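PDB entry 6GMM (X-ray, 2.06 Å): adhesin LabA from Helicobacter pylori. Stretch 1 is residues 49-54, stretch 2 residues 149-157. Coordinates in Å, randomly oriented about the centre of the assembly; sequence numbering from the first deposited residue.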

# COMPACT_ATOMS: atom_id res chain seq x y z
N LEU A 49 -7.43 8.93 5.82
CA LEU A 49 -7.14 7.65 5.16
C LEU A 49 -8.39 6.78 4.94
O LEU A 49 -8.60 6.29 3.84
N ILE A 50 -9.22 6.61 5.96
CA ILE A 50 -10.36 5.71 5.89
C ILE A 50 -11.74 6.40 5.62
O ILE A 50 -12.72 5.70 5.43
N ASN A 51 -11.83 7.74 5.60
CA ASN A 51 -13.14 8.34 5.28
C ASN A 51 -13.14 9.01 3.92
O ASN A 51 -14.22 9.22 3.36
N ASP A 52 -11.96 9.37 3.41
CA ASP A 52 -11.79 10.03 2.11
C ASP A 52 -11.53 9.06 0.99
O ASP A 52 -11.00 7.97 1.21
N LYS A 53 -11.87 9.50 -0.23
CA LYS A 53 -11.68 8.72 -1.44
C LYS A 53 -10.56 9.34 -2.28
O LYS A 53 -9.53 8.70 -2.52
N LYS A 54 -10.76 10.60 -2.72
CA LYS A 54 -9.83 11.30 -3.60
C LYS A 54 -8.45 11.48 -2.99
O LYS A 54 -7.47 11.06 -3.61
N GLY A 149 -18.45 5.05 -11.87
CA GLY A 149 -17.11 4.58 -11.58
C GLY A 149 -16.63 5.03 -10.22
O GLY A 149 -15.44 4.90 -9.92
N LYS A 150 -17.54 5.54 -9.36
CA LYS A 150 -17.18 6.05 -8.02
C LYS A 150 -17.95 5.38 -6.85
O LYS A 150 -17.87 5.86 -5.72
N ASP A 151 -18.67 4.29 -7.11
CA ASP A 151 -19.54 3.64 -6.12
C ASP A 151 -18.83 2.90 -4.97
O ASP A 151 -19.50 2.63 -3.96
N ILE A 152 -17.52 2.57 -5.10
CA ILE A 152 -16.83 1.84 -4.03
C ILE A 152 -16.75 2.71 -2.76
O ILE A 152 -16.15 3.78 -2.80
N PRO A 153 -17.33 2.25 -1.62
CA PRO A 153 -17.26 3.05 -0.40
C PRO A 153 -15.85 3.17 0.17
O PRO A 153 -15.01 2.30 -0.06
N ALA A 154 -15.64 4.24 0.99
CA ALA A 154 -14.43 4.54 1.75
C ALA A 154 -14.12 3.35 2.66
O ALA A 154 -15.05 2.68 3.13
N LEU A 155 -12.82 3.10 2.92
CA LEU A 155 -12.35 1.91 3.64
C LEU A 155 -13.01 1.67 5.02
O LEU A 155 -13.14 0.50 5.41
N SER A 156 -13.48 2.73 5.70
CA SER A 156 -14.16 2.61 7.00
C SER A 156 -15.51 1.91 6.85
O SER A 156 -16.01 1.31 7.81
N ASP A 157 -16.12 2.02 5.65
CA ASP A 157 -17.42 1.43 5.31
C ASP A 157 -17.25 0.05 4.64
O ASP A 157 -16.84 -0.03 3.47

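The two stretches run in nearly opposite directions, their touching parts 171° apart, and bury 364 Å² between them. All four direct hydrogen bonds between the stretches use backbone carbonyls as acceptors. The carbonyl of Ile-50 receives two hydrogen bonds from Ser-156: one from the backbone, N to Ile-50 O at 3.1 Å, and one from the side chain, OG to Ile-50 O at 2.9 Å. The p rotamer of Ser-156, whose CA-to-CB bond points toward stretch 1, lets its hydroxyl reach the same oxygen as its own amide. Asn-51 starts away from stretch 2, but its m rotamer brings the amide back, so that ND2 lies 2.8 Å from OG of Ser-156.

Lys-53 makes the second polar cluster. Its side chain leaves sideways and, with chi1 in m and the remaining angles in t, reaches out toward stretch 2, its CE 4.1 Å from Ala-154 N. Its NZ donates to Ile-152 O at 2.9 Å and, in a weak hydrogen bond, to Lys-150 O, also at 2.9 Å. The ammonium is thus held by main-chain oxygens, while the side chain of Lys-150 leads away.

Ala-154 points toward stretch 1, and its CB makes van der Waals contact with the backbone, 3.4 Å from Ile-50 O and 3.6 Å from Asn-51 O. Ile-50 (p, t) sets CD1 3.8 Å from CB of Ser-156 and makes an apolar contact through CG2, 4.4 Å from CB of Leu-155; the latter residue (m, t) also points toward stretch 1. A type I turn from Ala-154 to Asp-157, closed by Asp-157 N to Ala-154 O at 2.8 Å, places Leu-155 and Ser-156 at its central positions.

One water bridges the stretches, donating to Leu-49 O (2.8 Å) and Asp-52 O (2.7 Å) and accepting from Leu-155 N (3.2 Å).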

# COMPACT_ATOMS: atom_id res chain seq x y z
CB LEU A 49 -6.06 6.87 5.93
CG LEU A 49 -4.61 7.32 5.70
CD1 LEU A 49 -3.70 6.87 6.86
CD2 LEU A 49 -4.06 6.82 4.36
CB ILE A 50 -10.38 4.83 7.18
CG1 ILE A 50 -10.62 5.68 8.45
CG2 ILE A 50 -9.09 3.99 7.28
CD1 ILE A 50 -11.34 5.02 9.60
CB ASN A 51 -13.63 9.30 6.36
CG ASN A 51 -13.96 8.69 7.70
OD1 ASN A 51 -13.93 9.37 8.71
ND2 ASN A 51 -14.34 7.42 7.73
CB ASP A 52 -10.67 11.07 2.14
CG ASP A 52 -11.03 12.34 2.86
OD1 ASP A 52 -12.22 12.74 2.80
OD2 ASP A 52 -10.13 12.93 3.49
CB LYS A 53 -12.99 8.63 -2.25
CG LYS A 53 -14.14 7.90 -1.55
CD LYS A 53 -15.25 7.57 -2.56
CE LYS A 53 -16.52 7.04 -1.92
NZ LYS A 53 -17.39 6.37 -2.92
CB LYS A 54 -10.43 12.63 -4.08
CG LYS A 54 -9.57 13.41 -5.08
CD LYS A 54 -10.31 14.66 -5.55
CE LYS A 54 -9.42 15.88 -5.67
NZ LYS A 54 -10.20 17.09 -6.08
CB LYS A 150 -17.41 7.58 -7.97
CG LYS A 150 -16.43 8.40 -8.79
CD LYS A 150 -17.16 9.53 -9.49
CE LYS A 150 -16.24 10.67 -9.86
NZ LYS A 150 -16.99 11.89 -10.23
CB ASP A 151 -20.53 2.69 -6.82
CG ASP A 151 -21.65 3.38 -7.60
OD1 ASP A 151 -21.72 4.64 -7.57
OD2 ASP A 151 -22.48 2.66 -8.20
CB ILE A 152 -15.44 1.26 -4.43
CG1 ILE A 152 -15.53 0.42 -5.73
CG2 ILE A 152 -14.82 0.44 -3.27
CD1 ILE A 152 -14.20 0.17 -6.33
CB PRO A 153 -18.14 2.28 0.60
CG PRO A 153 -18.93 1.28 -0.23
CD PRO A 153 -18.06 0.98 -1.40
CB ALA A 154 -14.64 5.78 2.58
CB LEU A 155 -10.81 1.93 3.75
CG LEU A 155 -10.02 1.97 2.43
CD1 LEU A 155 -8.60 1.63 2.66
CD2 LEU A 155 -10.57 0.98 1.39
CB SER A 156 -14.37 3.99 7.62
OG SER A 156 -15.17 4.85 6.82
CB ASP A 157 -18.18 2.41 4.40
CG ASP A 157 -19.63 2.04 4.12
OD1 ASP A 157 -19.99 0.85 4.30
OD2 ASP A 157 -20.39 2.94 3.69
O HOH W 1 -10.76 5.46 2.27